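Heme utilization carrier protein (Escherichia coli O157:H7, PDB 6U9J) probably binds and carries heme, or a product of its anaerobic breakdown, in the cytosol. Local coordinates at residues A[110-122]-A[131-143]. Sequence-based numbering, arbitrary orientation. Where two conformers were deposited one is given.
Sequences KFMGMDTASILFF and KIFLGRDDHRQLL. With PO4 (phosphate ion), chain E.
Ile119 and Ile132 face each other as a hydrogen-bonded antiparallel pair, with Ile119 N to Ile132 O at 2.8 Å and Ile132 N to Ile119 O at 2.9 Å, and Leu134 N continues the ladder by donating to Ala117 O. This pairing joins 114-122 to 128-133 as a beta hairpin within the antiparallel sheet of the ChuX/HutX fold.

Side chains alternate across it. On the face bearing Ile132, its CD1 meets the edge of the Phe121 ring, 3.8 Å from CE1. On the other face, Leu120 and Lys131 run side by side, the CD1 methyl of Leu120 lying 3.9 Å from CG of Lys131; the extended lysine chain continues to a salt bridge with Glu16. Next to them, Ser118 CB packs obliquely against the Phe133 ring.

Past Leu134 the chain draws away from strand 114-122, and Arg136 spans the gap. Its side chain is extended from CG to NE, which brings Arg136 NH1 to 2.8 Å from Asp115 O, with the N-H...O angle at 148°. Arg136 NH2 adds a weak bond to the same oxygen and an ordinary one to Arg140 O at 3.0 Å. Met114 SD lies over one guanidinium face, offset toward the rim, while Leu142 CD2 sits 3.7 Å above the centre of the opposite face of the Arg136 group; Thr116 CG2 lies in plane at the edge. Leu142 also touches Val147 of helix 144-157. Arg136 N makes weak hydrogen bonds to a phosphate ion, probably from the crystallisation liquor, which Ser71 OG also holds.

The guanidinium is thus sandwiched between apolar groups and bonded to two backbone carbonyls, which should restrict its rotation. Since neither acceptor is a carboxylate, its charge is probably eased in part by these carbonyl dipoles; the Asp115 O bonds tie the loop to strand 114-122, and the Arg140 O bond braces the loop internally.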
ATOM      1  N   LYS A 110      11.067 -11.159 -18.598  1.00 21.77           N
ATOM      2  CA  LYS A 110      11.570  -9.847 -18.960  1.00 22.46           C
ATOM      3  C   LYS A 110      10.429  -8.840 -18.996  1.00 24.70           C
ATOM      4  O   LYS A 110       9.339  -9.135 -19.498  1.00 29.81           O
ATOM      5  CB  LYS A 110      12.284  -9.883 -20.310  1.00 24.08           C
ATOM      6  CG  LYS A 110      13.705 -10.415 -20.205  1.00 28.60           C
ATOM      7  CD  LYS A 110      14.485 -10.192 -21.470  1.00 35.92           C
ATOM      8  CE  LYS A 110      15.849 -10.837 -21.358  1.00 26.77           C
ATOM      9  NZ  LYS A 110      16.829  -9.953 -20.675  1.00 26.36           N
ATOM     10  N   PHE A 111      10.674  -7.668 -18.410  1.00 22.99           N
ATOM     11  CA  PHE A 111       9.735  -6.553 -18.433  1.00 21.54           C
ATOM     12  C   PHE A 111      10.442  -5.400 -19.127  1.00 29.04           C
ATOM     13  O   PHE A 111      11.371  -4.812 -18.563  1.00 25.38           O
ATOM     14  CB  PHE A 111       9.286  -6.160 -17.024  1.00 27.57           C
ATOM     15  CG  PHE A 111       8.347  -4.997 -17.001  1.00 28.58           C
ATOM     16  CD1 PHE A 111       7.139  -5.053 -17.682  1.00 31.32           C
ATOM     17  CD2 PHE A 111       8.668  -3.843 -16.306  1.00 31.73           C
ATOM     18  CE1 PHE A 111       6.270  -3.980 -17.668  1.00 29.87           C
ATOM     19  CE2 PHE A 111       7.802  -2.763 -16.292  1.00 41.40           C
ATOM     20  CZ  PHE A 111       6.604  -2.832 -16.974  1.00 36.39           C
ATOM     21  N   MET A 112      10.017  -5.100 -20.352  1.00 24.85           N
ATOM     22  CA  MET A 112      10.670  -4.075 -21.165  1.00 28.11           C
ATOM     23  C   MET A 112      12.180  -4.302 -21.218  1.00 28.47           C
ATOM     24  O   MET A 112      12.980  -3.377 -21.049  1.00 29.55           O
ATOM     25  CB  MET A 112      10.346  -2.684 -20.632  1.00 31.22           C
ATOM     26  CG  MET A 112       8.873  -2.504 -20.298  1.00 35.68           C
ATOM     27  SD  MET A 112       8.390  -0.774 -20.265  1.00 37.57           S
ATOM     28  CE  MET A 112       9.354  -0.196 -18.878  1.00 36.51           C
ATOM     29  N   GLY A 113      12.578  -5.551 -21.435  1.00 25.38           N
ATOM     30  CA  GLY A 113      13.977  -5.903 -21.598  1.00 25.62           C
ATOM     31  C   GLY A 113      14.740  -6.102 -20.307  1.00 23.63           C
ATOM     32  O   GLY A 113      15.915  -6.490 -20.353  1.00 27.21           O
ATOM     33  N   MET A 114      14.096  -5.899 -19.159  1.00 22.56           N
ATOM     34  CA  MET A 114      14.727  -6.020 -17.855  1.00 24.64           C
ATOM     35  C   MET A 114      14.406  -7.401 -17.285  1.00 24.01           C
ATOM     36  O   MET A 114      13.232  -7.768 -17.190  1.00 30.33           O
ATOM     37  CB  MET A 114      14.197  -4.921 -16.939  1.00 28.99           C
ATOM     38  CG  MET A 114      15.126  -4.416 -15.882  1.00 39.03           C
ATOM     39  SD  MET A 114      14.553  -2.760 -15.471  1.00 38.18           S
ATOM     40  CE  MET A 114      12.818  -3.088 -15.159  1.00 34.17           C
ATOM     41  N   ASP A 115      15.436  -8.167 -16.915  1.00 20.90           N
ATOM     42  CA  ASP A 115      15.192  -9.370 -16.122  1.00 20.62           C
ATOM     43  C   ASP A 115      14.500  -8.980 -14.820  1.00 24.57           C
ATOM     44  O   ASP A 115      14.911  -8.028 -14.153  1.00 21.12           O
ATOM     45  CB  ASP A 115      16.503 -10.095 -15.791  1.00 23.01           C
ATOM     46  CG  ASP A 115      16.968 -11.055 -16.887  1.00 26.23           C
ATOM     47  OD1 ASP A 115      16.330 -11.131 -17.958  1.00 25.85           O
ATOM     48  OD2 ASP A 115      17.991 -11.736 -16.645  1.00 25.15           O
ATOM     49  N   THR A 116      13.449  -9.718 -14.457  1.00 17.92           N
ATOM     50  CA  THR A 116      12.715  -9.485 -13.213  0.77 18.55           C
ATOM     51  C   THR A 116      12.424 -10.810 -12.538  1.00 19.59           C
ATOM     52  O   THR A 116      12.278 -11.842 -13.194  1.00 21.50           O
ATOM     53  CB  THR A 116      11.365  -8.783 -13.415  0.77 23.39           C
ATOM     54  OG1 THR A 116      10.453  -9.686 -14.052  0.77 26.41           O
ATOM     55  CG2 THR A 116      11.502  -7.484 -14.217  0.77 18.30           C
ATOM     56  N   ALA A 117      12.300 -10.771 -11.215  1.00 18.75           N
ATOM     57  CA  ALA A 117      11.961 -11.951 -10.441  1.00 17.97           C
ATOM     58  C   ALA A 117      11.026 -11.480  -9.347  1.00 18.10           C
ATOM     59  O   ALA A 117      11.371 -10.554  -8.609  1.00 19.75           O
ATOM     60  CB  ALA A 117      13.197 -12.619  -9.835  1.00 19.44           C
ATOM     61  N   SER A 118       9.835 -12.059  -9.295  1.00 15.36           N
ATOM     62  CA  SER A 118       8.805 -11.536  -8.413  1.00 17.29           C
ATOM     63  C   SER A 118       8.051 -12.659  -7.723  1.00 15.44           C
ATOM     64  O   SER A 118       8.006 -13.801  -8.187  1.00 16.23           O
ATOM     65  CB  SER A 118       7.807 -10.666  -9.192  1.00 20.37           C
ATOM     66  OG  SER A 118       7.127 -11.421 -10.171  1.00 27.24           O
ATOM     67  N   ILE A 119       7.450 -12.304  -6.585  1.00 15.22           N
ATOM     68  CA  ILE A 119       6.513 -13.159  -5.863  1.00 17.10           C
ATOM     69  C   ILE A 119       5.177 -12.441  -5.828  1.00 18.79           C
ATOM     70  O   ILE A 119       5.108 -11.292  -5.387  1.00 18.67           O
ATOM     71  CB  ILE A 119       7.013 -13.454  -4.447  1.00 16.52           C
ATOM     72  CG1 ILE A 119       8.378 -14.115  -4.515  1.00 18.70           C
ATOM     73  CG2 ILE A 119       6.001 -14.317  -3.658  1.00 16.90           C
ATOM     74  CD1 ILE A 119       9.084 -14.176  -3.199  1.00 21.11           C
ATOM     75  N   LEU A 120       4.129 -13.100  -6.310  1.00 16.04           N
ATOM     76  CA  LEU A 120       2.783 -12.544  -6.345  1.00 18.15           C
ATOM     77  C   LEU A 120       1.915 -13.318  -5.370  1.00 21.56           C
ATOM     78  O   LEU A 120       1.901 -14.554  -5.391  1.00 19.61           O
ATOM     79  CB  LEU A 120       2.171 -12.618  -7.744  1.00 19.53           C
ATOM     80  CG  LEU A 120       2.356 -11.396  -8.637  1.00 25.33           C
ATOM     81  CD1 LEU A 120       3.825 -11.019  -8.708  1.00 27.93           C
ATOM     82  CD2 LEU A 120       1.812 -11.696 -10.021  1.00 26.72           C
ATOM     83  N   PHE A 121       1.185 -12.589  -4.535  1.00 16.95           N
ATOM     84  CA  PHE A 121       0.215 -13.174  -3.619  1.00 16.06           C
ATOM     85  C   PHE A 121      -1.168 -12.894  -4.179  1.00 18.24           C
ATOM     86  O   PHE A 121      -1.501 -11.736  -4.447  1.00 19.95           O
ATOM     87  CB  PHE A 121       0.347 -12.577  -2.213  1.00 19.27           C
ATOM     88  CG  PHE A 121       1.697 -12.793  -1.575  1.00 15.06           C
ATOM     89  CD1 PHE A 121       2.778 -11.977  -1.904  1.00 16.51           C
ATOM     90  CD2 PHE A 121       1.888 -13.797  -0.635  1.00 18.08           C
ATOM     91  CE1 PHE A 121       4.018 -12.164  -1.323  1.00 17.61           C
ATOM     92  CE2 PHE A 121       3.111 -13.990  -0.043  1.00 17.95           C
ATOM     93  CZ  PHE A 121       4.191 -13.178  -0.384  1.00 19.43           C
ATOM     94  N   PHE A 122      -1.965 -13.942  -4.366  1.00 17.07           N
ATOM     95  CA  PHE A 122      -3.274 -13.831  -5.004  1.00 18.76           C
ATOM     96  C   PHE A 122      -4.420 -13.993  -4.013  1.00 19.72           C
ATOM     97  O   PHE A 122      -4.355 -14.824  -3.098  1.00 22.01           O
ATOM     98  CB  PHE A 122      -3.449 -14.896  -6.087  1.00 17.85           C
ATOM     99  CG  PHE A 122      -2.543 -14.726  -7.253  1.00 19.97           C
ATOM    100  CD1 PHE A 122      -1.290 -15.313  -7.254  1.00 18.06           C
ATOM    101  CD2 PHE A 122      -2.942 -13.975  -8.334  1.00 22.01           C
ATOM    102  CE1 PHE A 122      -0.440 -15.160  -8.341  1.00 21.61           C
ATOM    103  CE2 PHE A 122      -2.103 -13.813  -9.426  1.00 23.20           C
ATOM    104  CZ  PHE A 122      -0.847 -14.409  -9.421  1.00 23.62           C
ATOM    105  N   LYS A 131       2.773  -7.764  -3.972  1.00 18.29           N
ATOM    106  CA  LYS A 131       3.882  -8.217  -4.801  1.00 17.35           C
ATOM    107  C   LYS A 131       5.195  -7.939  -4.087  1.00 17.89           C
ATOM    108  O   LYS A 131       5.333  -6.923  -3.403  1.00 20.51           O
ATOM    109  CB  LYS A 131       3.893  -7.513  -6.179  1.00 16.90           C
ATOM    110  CG  LYS A 131       2.648  -7.760  -7.025  1.00 21.03           C
ATOM    111  CD  LYS A 131       2.811  -7.196  -8.433  1.00 23.81           C
ATOM    112  CE  LYS A 131       1.549  -7.383  -9.257  1.00 27.52           C
ATOM    113  NZ  LYS A 131       1.786  -6.958 -10.678  1.00 29.56           N
ATOM    114  N   ILE A 132       6.155  -8.845  -4.229  1.00 17.13           N
ATOM    115  CA  ILE A 132       7.528  -8.615  -3.788  1.00 16.31           C
ATOM    116  C   ILE A 132       8.440  -8.809  -4.986  1.00 17.91           C
ATOM    117  O   ILE A 132       8.349  -9.833  -5.670  1.00 20.84           O
ATOM    118  CB  ILE A 132       7.940  -9.558  -2.649  1.00 17.83           C
ATOM    119  CG1 ILE A 132       7.028  -9.365  -1.433  1.00 18.54           C
ATOM    120  CG2 ILE A 132       9.391  -9.309  -2.250  1.00 22.11           C
ATOM    121  CD1 ILE A 132       7.238 -10.428  -0.376  1.00 22.01           C
ATOM    122  N   PHE A 133       9.321  -7.838  -5.232  1.00 16.67           N
ATOM    123  CA  PHE A 133      10.282  -7.885  -6.327  1.00 17.55           C
ATOM    124  C   PHE A 133      11.698  -7.960  -5.779  1.00 18.23           C
ATOM    125  O   PHE A 133      12.020  -7.301  -4.794  1.00 19.72           O
ATOM    126  CB  PHE A 133      10.163  -6.640  -7.217  1.00 19.52           C
ATOM    127  CG  PHE A 133       8.900  -6.585  -8.003  1.00 22.67           C
ATOM    128  CD1 PHE A 133       7.761  -6.002  -7.469  1.00 22.42           C
ATOM    129  CD2 PHE A 133       8.850  -7.101  -9.294  1.00 23.85           C
ATOM    130  CE1 PHE A 133       6.584  -5.949  -8.202  1.00 27.00           C
ATOM    131  CE2 PHE A 133       7.674  -7.050 -10.035  1.00 29.98           C
ATOM    132  CZ  PHE A 133       6.542  -6.476  -9.488  1.00 27.11           C
ATOM    133  N   LEU A 134      12.569  -8.709  -6.455  1.00 16.56           N
ATOM    134  CA  LEU A 134      13.949  -8.785  -5.999  1.00 20.60           C
ATOM    135  C   LEU A 134      14.647  -7.443  -6.159  1.00 25.84           C
ATOM    136  O   LEU A 134      14.295  -6.634  -7.021  1.00 24.59           O
ATOM    137  CB  LEU A 134      14.721  -9.840  -6.777  1.00 22.11           C
ATOM    138  CG  LEU A 134      14.451 -11.288  -6.425  1.00 21.49           C
ATOM    139  CD1 LEU A 134      15.565 -12.164  -6.990  1.00 23.33           C
ATOM    140  CD2 LEU A 134      14.338 -11.479  -4.929  1.00 26.31           C
ATOM    141  N   GLY A 135      15.664  -7.222  -5.311  1.00 30.49           N
ATOM    142  CA  GLY A 135      16.406  -5.975  -5.324  1.00 28.71           C
ATOM    143  C   GLY A 135      17.411  -5.873  -6.460  1.00 30.97           C
ATOM    144  O   GLY A 135      17.709  -6.827  -7.175  1.00 31.69           O
ATOM    145  N   ARG A 136      17.949  -4.669  -6.620  1.00 25.82           N
ATOM    146  CA  ARG A 136      18.829  -4.364  -7.739  1.00 31.07           C
ATOM    147  C   ARG A 136      20.052  -3.605  -7.251  1.00 37.19           C
ATOM    148  O   ARG A 136      20.081  -3.076  -6.134  1.00 35.05           O
ATOM    149  CB  ARG A 136      18.100  -3.554  -8.817  1.00 22.89           C
ATOM    150  CG  ARG A 136      17.004  -4.346  -9.518  1.00 31.59           C
ATOM    151  CD  ARG A 136      16.337  -3.567 -10.629  1.00 34.14           C
ATOM    152  NE  ARG A 136      15.203  -4.311 -11.160  1.00 36.91           N
ATOM    153  CZ  ARG A 136      15.264  -5.129 -12.207  1.00 28.06           C
ATOM    154  NH1 ARG A 136      14.174  -5.779 -12.600  1.00 29.19           N
ATOM    155  NH2 ARG A 136      16.414  -5.308 -12.854  1.00 26.27           N
ATOM    156  N   ASP A 137      21.078  -3.580  -8.106  1.00 32.51           N
ATOM    157  CA  ASP A 137      22.284  -2.814  -7.837  1.00 39.40           C
ATOM    158  C   ASP A 137      22.181  -1.441  -8.499  1.00 42.41           C
ATOM    159  O   ASP A 137      21.166  -1.085  -9.103  1.00 39.63           O
ATOM    160  CB  ASP A 137      23.533  -3.586  -8.283  1.00 40.49           C
ATOM    161  CG  ASP A 137      23.626  -3.799  -9.804  1.00 38.42           C
ATOM    162  OD1 ASP A 137      22.965  -3.102 -10.606  1.00 34.66           O
ATOM    163  OD2 ASP A 137      24.400  -4.692 -10.212  1.00 38.30           O
ATOM    164  N   ASP A 138      23.261  -0.662  -8.403  1.00 48.61           N
ATOM    165  CA  ASP A 138      23.246   0.691  -8.944  1.00 46.16           C
ATOM    166  C   ASP A 138      23.170   0.718 -10.467  1.00 48.03           C
ATOM    167  O   ASP A 138      22.746   1.733 -11.028  1.00 56.08           O
ATOM    168  CB  ASP A 138      24.475   1.457  -8.455  1.00 51.75           C
ATOM    169  CG  ASP A 138      24.632   1.400  -6.944  1.00 62.33           C
ATOM    170  OD1 ASP A 138      23.704   0.905  -6.269  1.00 65.63           O
ATOM    171  OD2 ASP A 138      25.677   1.852  -6.430  1.00 62.53           O
ATOM    172  N   HIS A 139      23.557  -0.362 -11.147  1.00 45.65           N
ATOM    173  CA  HIS A 139      23.381  -0.474 -12.588  1.00 39.35           C
ATOM    174  C   HIS A 139      22.020  -1.045 -12.972  1.00 36.95           C
ATOM    175  O   HIS A 139      21.828  -1.410 -14.136  1.00 36.24           O
ATOM    176  CB  HIS A 139      24.486  -1.341 -13.210  1.00 49.14           C
ATOM    177  CG  HIS A 139      25.874  -0.845 -12.948  1.00 49.00           C
ATOM    178  ND1 HIS A 139      26.372  -0.654 -11.677  1.00 57.47           N
ATOM    179  CD2 HIS A 139      26.870  -0.502 -13.798  1.00 59.42           C
ATOM    180  CE1 HIS A 139      27.615  -0.215 -11.755  1.00 56.12           C
ATOM    181  NE2 HIS A 139      27.940  -0.113 -13.031  1.00 63.98           N
ATOM    182  N   ARG A 140      21.097  -1.157 -12.002  1.00 40.22           N
ATOM    183  CA  ARG A 140      19.733  -1.641 -12.231  0.75 40.90           C
ATOM    184  C   ARG A 140      19.706  -3.099 -12.686  1.00 34.23           C
ATOM    185  O   ARG A 140      18.780  -3.532 -13.374  1.00 33.98           O
ATOM    186  CB  ARG A 140      18.990  -0.746 -13.224  0.75 39.70           C
ATOM    187  CG  ARG A 140      18.927   0.705 -12.779  0.75 40.86           C
ATOM    188  CD  ARG A 140      18.410   1.597 -13.884  0.75 37.13           C
ATOM    189  NE  ARG A 140      19.254   1.532 -15.068  0.75 34.96           N
ATOM    190  CZ  ARG A 140      20.336   2.282 -15.238  0.75 37.15           C
ATOM    191  NH1 ARG A 140      20.691   3.143 -14.292  0.75 37.42           N
ATOM    192  NH2 ARG A 140      21.064   2.169 -16.341  0.75 29.43           N
ATOM    193  N   GLN A 141      20.719  -3.858 -12.302  1.00 28.38           N
ATOM    194  CA  GLN A 141      20.760  -5.294 -12.500  1.00 24.61           C
ATOM    195  C   GLN A 141      20.319  -5.988 -11.217  1.00 20.85           C
ATOM    196  O   GLN A 141      20.550  -5.500 -10.108  1.00 23.50           O
ATOM    197  CB  GLN A 141      22.170  -5.754 -12.864  1.00 24.79           C
ATOM    198  CG  GLN A 141      22.754  -5.107 -14.120  1.00 26.54           C
ATOM    199  CD  GLN A 141      22.109  -5.597 -15.395  1.00 31.65           C
ATOM    200  OE1 GLN A 141      21.478  -6.648 -15.429  1.00 31.56           O
ATOM    201  NE2 GLN A 141      22.290  -4.839 -16.472  1.00 37.60           N
ATOM    202  N   LEU A 142      19.700  -7.146 -11.381  1.00 18.64           N
ATOM    203  CA  LEU A 142      19.312  -7.928 -10.209  1.00 15.90           C
ATOM    204  C   LEU A 142      20.542  -8.320  -9.398  1.00 19.80           C
ATOM    205  O   LEU A 142      21.655  -8.438  -9.925  1.00 23.95           O
ATOM    206  CB  LEU A 142      18.542  -9.170 -10.632  1.00 17.25           C
ATOM    207  CG  LEU A 142      17.206  -8.910 -11.320  1.00 18.70           C
ATOM    208  CD1 LEU A 142      16.592 -10.205 -11.805  1.00 20.26           C
ATOM    209  CD2 LEU A 142      16.239  -8.179 -10.367  1.00 21.51           C
ATOM    210  N   LEU A 143      20.333  -8.512  -8.091  1.00 20.65           N
ATOM    211  CA  LEU A 143      21.388  -9.019  -7.217  1.00 21.62           C
ATOM    212  C   LEU A 143      21.423 -10.536  -7.361  1.00 24.68           C
ATOM    213  O   LEU A 143      20.462 -11.220  -6.991  1.00 21.22           O
ATOM    214  CB  LEU A 143      21.124  -8.596  -5.773  1.00 23.15           C
ATOM    215  CG  LEU A 143      21.114  -7.079  -5.588  1.00 26.98           C
ATOM    216  CD1 LEU A 143      20.664  -6.735  -4.171  1.00 27.37           C
ATOM    217  CD2 LEU A 143      22.485  -6.500  -5.882  1.00 34.91           C
TER
HETATM  218  P   PO4 E 201      16.235  -2.306  -4.167  1.00 89.38           P
HETATM  219  O1  PO4 E 201      15.221  -3.007  -3.279  1.00 41.42           O
HETATM  220  O2  PO4 E 201      16.166  -0.814  -3.932  1.00 77.20           O
HETATM  221  O3  PO4 E 201      17.626  -2.808  -3.846  1.00 57.34           O
HETATM  222  O4  PO4 E 201      15.938  -2.582  -5.623  1.00 50.51           O